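Local coordinates for tRNA delta(2)-isopentenylpyrophosphate transferase (Staphylococcus epidermidis ATCC 12228, PDB 3D3Q), which probably transfers a dimethylallyl group from dimethylallyl diphosphate onto adenine 37 of tRNAs that read codons beginning with uridine, at residues L212-N215 with K216-I220; I220-G223 with H224-N228; I69-P72 with D73-F76. All coordinates share one frame; numbering follows the deposited sequence.

Contact 1: residues L212-N215 with K216-I220; sequences LRIN and KRVDI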
loop_
_atom_site.group_PDB
_atom_site.type_symbol
_atom_site.label_atom_id
_atom_site.label_comp_id
_atom_site.label_asym_id
_atom_site.label_seq_id
_atom_site.Cartn_x
_atom_site.Cartn_y
_atom_site.Cartn_z
ATOM N N LEU A 212 15.653 7.193 -3.098
ATOM C CA LEU A 212 16.633 6.985 -4.144
ATOM C C LEU A 212 16.051 6.127 -5.271
ATOM O O LEU A 212 16.223 6.442 -6.449
ATOM C CB LEU A 212 17.867 6.322 -3.548
ATOM C CG LEU A 212 19.049 6.203 -4.495
ATOM C CD1 LEU A 212 19.470 7.586 -4.972
ATOM C CD2 LEU A 212 20.184 5.509 -3.767
ATOM N N ARG A 213 15.349 5.059 -4.903
ATOM C CA ARG A 213 14.755 4.161 -5.884
ATOM C C ARG A 213 13.680 4.860 -6.689
ATOM O O ARG A 213 13.574 4.653 -7.901
ATOM C CB ARG A 213 14.167 2.929 -5.202
ATOM C CG ARG A 213 15.177 2.160 -4.395
ATOM C CD ARG A 213 14.708 0.758 -4.140
ATOM N NE ARG A 213 14.696 -0.083 -5.290
ATOM C CZ ARG A 213 13.781 -0.919 -5.771
ATOM N NH1 ARG A 213 14.153 -1.540 -6.867
ATOM N NH2 ARG A 213 12.568 -1.134 -5.273
ATOM N N ILE A 214 12.878 5.681 -6.019
ATOM C CA ILE A 214 11.829 6.411 -6.709
ATOM C C ILE A 214 12.463 7.318 -7.758
ATOM O O ILE A 214 12.070 7.291 -8.924
ATOM C CB ILE A 214 10.979 7.248 -5.729
ATOM C CG1 ILE A 214 10.259 6.314 -4.745
ATOM C CG2 ILE A 214 9.970 8.094 -6.494
ATOM C CD1 ILE A 214 9.508 7.019 -3.652
ATOM N N ASN A 215 13.457 8.109 -7.377
ATOM C CA ASN A 215 14.082 8.952 -8.386
ATOM C C ASN A 215 14.539 8.110 -9.559
ATOM O O ASN A 215 14.421 8.521 -10.707
ATOM C CB ASN A 215 15.275 9.711 -7.820
ATOM C CG ASN A 215 14.871 10.667 -6.740
ATOM O OD1 ASN A 215 13.851 11.349 -6.853
ATOM N ND2 ASN A 215 15.670 10.740 -5.686
ATOM N N LYS A 216 15.046 6.922 -9.267
ATOM C CA LYS A 216 15.523 6.047 -10.321
ATOM C C LYS A 216 14.402 5.441 -11.164
ATOM O O LYS A 216 14.603 5.144 -12.334
ATOM C CB LYS A 216 16.399 4.943 -9.732
ATOM C CG LYS A 216 17.050 4.066 -10.785
ATOM C CD LYS A 216 18.455 3.604 -10.380
ATOM C CE LYS A 216 19.129 2.798 -11.500
ATOM N NZ LYS A 216 20.536 2.447 -11.174
ATOM N N ARG A 217 13.221 5.269 -10.585
ATOM C CA ARG A 217 12.115 4.697 -11.338
ATOM C C ARG A 217 11.498 5.738 -12.255
ATOM O O ARG A 217 10.926 5.411 -13.297
ATOM C CB ARG A 217 11.063 4.140 -10.390
ATOM C CG ARG A 217 9.841 3.593 -11.065
ATOM C CD ARG A 217 8.920 3.019 -10.013
ATOM N NE ARG A 217 8.581 3.971 -8.940
ATOM C CZ ARG A 217 7.673 4.941 -9.043
ATOM N NH1 ARG A 217 7.437 5.748 -8.011
ATOM N NH2 ARG A 217 7.005 5.107 -10.180
ATOM N N VAL A 218 11.614 7.000 -11.865
ATOM C CA VAL A 218 11.070 8.074 -12.674
ATOM C C VAL A 218 11.981 8.218 -13.885
ATOM O O VAL A 218 11.514 8.473 -14.989
ATOM C CB VAL A 218 10.986 9.408 -11.865
ATOM C CG1 VAL A 218 10.486 10.533 -12.752
ATOM C CG2 VAL A 218 10.041 9.245 -10.689
ATOM N N ASP A 219 13.284 8.027 -13.684
ATOM C CA ASP A 219 14.233 8.132 -14.793
ATOM C C ASP A 219 13.938 7.057 -15.819
ATOM O O ASP A 219 13.936 7.323 -17.017
ATOM C CB ASP A 219 15.682 7.983 -14.315
ATOM C CG ASP A 219 16.152 9.166 -13.485
ATOM O OD1 ASP A 219 15.570 10.269 -13.634
ATOM O OD2 ASP A 219 17.120 9.001 -12.693
ATOM N N ILE A 220 13.691 5.839 -15.350
ATOM C CA ILE A 220 13.406 4.736 -16.254
ATOM C C ILE A 220 12.127 4.972 -17.050
ATOM O O ILE A 220 12.091 4.731 -18.254
ATOM C CB ILE A 220 13.273 3.420 -15.490
ATOM C CG1 ILE A 220 14.501 3.199 -14.610
ATOM C CG2 ILE A 220 13.121 2.276 -16.472
ATOM C CD1 ILE A 220 14.396 1.990 -13.707
#
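Ile214 and Arg217 lie side by side on one face of an alpha helix, pointing the same way, and the CG2 methyl of Ile214 meets the NH1 of Arg217 at 3.8 Å. The arginine gets there because its CG stands anti to the backbone N (chi1 177°) and its chain then bends at chi3 (54°), which carries the guanidinium alongside the isoleucine. The Arg217 side chain also touches Thr16 and Ala17. Both belong to the phosphate-binding loop predicted to hold ATP and, by similarity, substrate; a long cationic side chain is consistent with a place beside a loop that probably handles phosphates. One turn on, Ile214 CG2 faces Val218 CG2 at 4.4 Å, a loose contact between two beta-branched residues buried on this side.

The backbone fixes these positions through i to i+4 hydrogen bonds. Val218 N gives to Ile214 O at 3.0 Å, and Asp219 N gives to Asn215 O at 3.2 Å. The carboxylate of Asp219 and the amide of Asn215 find their partners beyond the helix: Asp219 forms a salt bridge with Lys270, and Asn215 OD1 accepts from Arg274.

Helix 207-224, which follows strand 197-204 of the parallel sheet, thus packs along helix 262-286, with Ile214 resting on Ser273 and Ala277 and Val218 on Lys270.

Contact 2: residues I220-G223 with H224-N228; sequences IMLG and HGLFN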
loop_
_atom_site.group_PDB
_atom_site.type_symbol
_atom_site.label_atom_id
_atom_site.label_comp_id
_atom_site.label_asym_id
_atom_site.label_seq_id
_atom_site.Cartn_x
_atom_site.Cartn_y
_atom_site.Cartn_z
ATOM N N ILE A 220 13.691 5.839 -15.350
ATOM C CA ILE A 220 13.406 4.736 -16.254
ATOM C C ILE A 220 12.127 4.972 -17.050
ATOM O O ILE A 220 12.091 4.731 -18.254
ATOM C CB ILE A 220 13.273 3.420 -15.490
ATOM C CG1 ILE A 220 14.501 3.199 -14.610
ATOM C CG2 ILE A 220 13.121 2.276 -16.472
ATOM C CD1 ILE A 220 14.396 1.990 -13.707
HETATM N N MSE A 221 11.079 5.437 -16.376
HETATM C CA MSE A 221 9.811 5.694 -17.053
HETATM C C MSE A 221 10.005 6.671 -18.208
HETATM O O MSE A 221 9.504 6.443 -19.311
HETATM C CB MSE A 221 8.770 6.274 -16.095
HETATM C CG MSE A 221 8.457 5.433 -14.872
HETATM SE SE MSE A 221 6.775 5.992 -14.038
HETATM C CE MSE A 221 7.162 7.860 -13.659
ATOM N N LEU A 222 10.718 7.766 -17.947
ATOM C CA LEU A 222 10.974 8.763 -18.980
ATOM C C LEU A 222 11.720 8.077 -20.101
ATOM O O LEU A 222 11.455 8.314 -21.277
ATOM C CB LEU A 222 11.819 9.919 -18.427
ATOM C CG LEU A 222 11.119 11.065 -17.683
ATOM C CD1 LEU A 222 10.206 11.831 -18.627
ATOM C CD2 LEU A 222 10.328 10.516 -16.533
ATOM N N GLY A 223 12.644 7.203 -19.717
ATOM C CA GLY A 223 13.442 6.479 -20.685
ATOM C C GLY A 223 12.669 5.415 -21.426
ATOM O O GLY A 223 13.114 4.948 -22.463
ATOM N N HIS A 224 11.510 5.022 -20.911
ATOM C CA HIS A 224 10.737 3.999 -21.590
ATOM C C HIS A 224 9.610 4.538 -22.471
ATOM O O HIS A 224 8.910 3.767 -23.123
ATOM C CB HIS A 224 10.187 2.998 -20.580
ATOM C CG HIS A 224 11.153 1.907 -20.228
ATOM N ND1 HIS A 224 10.793 0.808 -19.475
ATOM C CD2 HIS A 224 12.461 1.739 -20.533
ATOM C CE1 HIS A 224 11.837 0.012 -19.332
ATOM N NE2 HIS A 224 12.863 0.553 -19.965
ATOM N N GLY A 225 9.433 5.856 -22.498
ATOM C CA GLY A 225 8.395 6.428 -23.331
ATOM C C GLY A 225 7.185 6.969 -22.600
ATOM O O GLY A 225 6.100 7.053 -23.180
ATOM N N LEU A 226 7.361 7.323 -21.327
ATOM C CA LEU A 226 6.274 7.881 -20.512
ATOM C C LEU A 226 5.703 9.125 -21.178
ATOM O O LEU A 226 4.491 9.261 -21.331
ATOM C CB LEU A 226 6.777 8.263 -19.110
ATOM C CG LEU A 226 5.845 9.165 -18.287
ATOM C CD1 LEU A 226 4.518 8.467 -18.057
ATOM C CD2 LEU A 226 6.498 9.526 -16.959
ATOM N N PHE A 227 6.588 10.034 -21.567
ATOM C CA PHE A 227 6.158 11.260 -22.206
ATOM C C PHE A 227 5.394 10.940 -23.492
ATOM O O PHE A 227 4.384 11.576 -23.784
ATOM C CB PHE A 227 7.365 12.154 -22.497
ATOM C CG PHE A 227 7.003 13.538 -22.960
ATOM C CD1 PHE A 227 6.640 13.773 -24.283
ATOM C CD2 PHE A 227 6.994 14.602 -22.064
ATOM C CE1 PHE A 227 6.277 15.053 -24.716
ATOM C CE2 PHE A 227 6.635 15.884 -22.483
ATOM C CZ PHE A 227 6.269 16.110 -23.815
ATOM N N ASN A 228 5.856 9.951 -24.253
ATOM C CA ASN A 228 5.173 9.596 -25.492
ATOM C C ASN A 228 3.754 9.122 -25.179
ATOM O O ASN A 228 2.815 9.370 -25.940
ATOM C CB ASN A 228 5.925 8.492 -26.232
ATOM C CG ASN A 228 5.378 8.259 -27.625
ATOM O OD1 ASN A 228 5.655 7.241 -28.256
ATOM N ND2 ASN A 228 4.598 9.212 -28.118
#
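His224 turns its imidazole over the CG2 methyl of Ile220 just before the chain leaves helix 207-224 through a Schellman motif. The contact is a CH-pi interaction: CG2 lies 3.9 Å from the centroid of the His224 ring and only 11° off the ring normal, so the methyl sits over the middle of one face. Ile220 places CG2 anti to its own backbone N, which directs this branch along the helix toward the ring four residues later, while CG1 takes the other course and leads away.

On the buried side, Leu226 receives two side chains from the last helical turn. CD2 of Leu226 meets Met221 CE, a selenomethionine methyl, at 3.8 Å. Met221 and Leu226 run side by side; a bend at chi3 (-58°) brings the flexible selenomethionine end round to that methyl. Leu222 comes in obliquely, its CD2 4.0 Å from Leu226 CD2. Leu222 and Leu226 also both rest on Leu269, so apolar side chains suit both places, facing helix 262-286.

Gly225 makes the change of direction possible. Its phi of 107° would press a beta carbon against the preceding carbonyl oxygen, a conflict that glycine avoids, and the same residue is the N-cap of helix 226-235. Leu222 O takes a weak bond from Gly225 N. Met221 O accepts two hydrogen bonds from opposite faces of its carbonyl plane: Leu226 N lies 3.1 Å from Met221 O, tilted moderately out of that plane, whereas His224 N, 2.9 Å from Met221 O, stands well above it.

Contact 3: residues I69-P72 with D73-F76; sequences ILPP and DASF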
loop_
_atom_site.group_PDB
_atom_site.type_symbol
_atom_site.label_atom_id
_atom_site.label_comp_id
_atom_site.label_asym_id
_atom_site.label_seq_id
_atom_site.Cartn_x
_atom_site.Cartn_y
_atom_site.Cartn_z
ATOM N N ILE A 69 -9.695 -2.365 -17.429
ATOM C CA ILE A 69 -11.114 -2.666 -17.427
ATOM C C ILE A 69 -11.971 -1.437 -17.727
ATOM O O ILE A 69 -13.189 -1.539 -17.841
ATOM C CB ILE A 69 -11.551 -3.242 -16.075
ATOM C CG1 ILE A 69 -11.209 -2.261 -14.949
ATOM C CG2 ILE A 69 -10.893 -4.585 -15.850
ATOM C CD1 ILE A 69 -11.744 -2.670 -13.595
ATOM N N LEU A 70 -11.334 -0.278 -17.872
ATOM C CA LEU A 70 -12.059 0.960 -18.160
ATOM C C LEU A 70 -11.246 1.895 -19.050
ATOM O O LEU A 70 -10.036 1.770 -19.143
ATOM C CB LEU A 70 -12.380 1.677 -16.844
ATOM C CG LEU A 70 -13.157 0.910 -15.788
ATOM C CD1 LEU A 70 -12.989 1.594 -14.462
ATOM C CD2 LEU A 70 -14.606 0.828 -16.187
ATOM N N PRO A 71 -11.911 2.830 -19.746
ATOM C CA PRO A 71 -11.215 3.786 -20.610
ATOM C C PRO A 71 -10.793 4.943 -19.703
ATOM O O PRO A 71 -11.322 5.094 -18.610
ATOM C CB PRO A 71 -12.287 4.197 -21.602
ATOM C CG PRO A 71 -13.501 4.217 -20.739
ATOM C CD PRO A 71 -13.363 2.916 -19.959
ATOM N N PRO A 72 -9.847 5.781 -20.149
ATOM C CA PRO A 72 -9.357 6.914 -19.352
ATOM C C PRO A 72 -10.424 7.845 -18.775
ATOM O O PRO A 72 -10.333 8.266 -17.613
ATOM C CB PRO A 72 -8.415 7.625 -20.311
ATOM C CG PRO A 72 -7.847 6.478 -21.098
ATOM C CD PRO A 72 -9.090 5.668 -21.406
ATOM N N ASP A 73 -11.438 8.160 -19.579
ATOM C CA ASP A 73 -12.531 9.062 -19.171
ATOM C C ASP A 73 -13.509 8.430 -18.182
ATOM O O ASP A 73 -14.438 9.092 -17.693
ATOM C CB ASP A 73 -13.296 9.544 -20.416
ATOM C CG ASP A 73 -13.911 8.393 -21.213
ATOM O OD1 ASP A 73 -14.808 7.699 -20.667
ATOM O OD2 ASP A 73 -13.507 8.191 -22.385
ATOM N N ALA A 74 -13.306 7.145 -17.901
ATOM C CA ALA A 74 -14.170 6.433 -16.967
ATOM C C ALA A 74 -13.863 6.872 -15.550
ATOM O O ALA A 74 -12.803 7.426 -15.273
ATOM C CB ALA A 74 -13.973 4.928 -17.111
ATOM N N SER A 75 -14.799 6.613 -14.653
ATOM C CA SER A 75 -14.619 7.002 -13.271
ATOM C C SER A 75 -14.349 5.801 -12.379
ATOM O O SER A 75 -14.835 4.699 -12.632
ATOM C CB SER A 75 -15.853 7.758 -12.785
ATOM O OG SER A 75 -15.776 7.980 -11.389
ATOM N N PHE A 76 -13.562 6.020 -11.336
ATOM C CA PHE A 76 -13.240 4.954 -10.419
ATOM C C PHE A 76 -13.243 5.495 -8.999
ATOM O O PHE A 76 -13.191 6.712 -8.792
ATOM C CB PHE A 76 -11.884 4.354 -10.767
ATOM C CG PHE A 76 -11.728 2.943 -10.314
ATOM C CD1 PHE A 76 -12.597 1.960 -10.769
ATOM C CD2 PHE A 76 -10.745 2.595 -9.401
ATOM C CE1 PHE A 76 -12.489 0.640 -10.323
ATOM C CE2 PHE A 76 -10.628 1.275 -8.948
ATOM C CZ PHE A 76 -11.508 0.299 -9.411
#
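Leu70 and Phe76 cross at about a right angle, and the CD1 methyl of Leu70 approaches Phe76 CD1 obliquely at 3.7 Å. With its CG anti to the backbone N (chi1 -155°), Phe76 swings its ring toward the limb that carries Leu70. Phe76, an apolar aromatic suited to its buried place, also touches Tyr44, Met66 and Phe81.

Nearer the bend, Ala74 directs its methyl back at the first limb. Ala74 CB lies 3.6 Å from Leu70 CB and 3.5 Å from Pro71 CD; a methyl is all that this inward-pointing position holds. Asp73 crosses Pro71 obliquely, its OD1 3.7 Å from Pro71 CG; this polar side chain suits the exposed corner.

The limbs are joined by a hydrogen bond from Ala74 N to Pro71 O, 2.9 Å long and fairly straight at hydrogen (154°), with the donor well above the carbonyl plane. Pro72 O is taken by Ser243, and Leu70 pairs through its backbone with Val43 and Gln45.

Pro71 to Ala74 form a type I beta turn, in which Pro72 occupies the second position, where its ring holds phi at -51°, close to the value usual for such a turn. The turn reverses the chain in the loop between strand 64-65 and helix 78-94.

Overall arrangement
Contacts 1 and 2 follow each other along helix 207-224 and share Ile220, their centres 12 Å apart, whereas contact 3 lies in a separate loop, its centre 27 Å from that of contact 1 and 22 Å from that of contact 2. All three are partly buried, and each has two buried residues beside exposed ones: Ile214 and Val218 in contact 1, Met221 and Leu226 in contact 2, Pro72 and Phe76 in contact 3. Contact 1 is regular helix, with charged groups reaching the phosphate-binding loop and helix 262-286. Contact 2 ends that helix and begins 226-235, so glycine geometry and leucine packing matter more than charge. Contact 3 has no helix: prolines and one turn bond shape it.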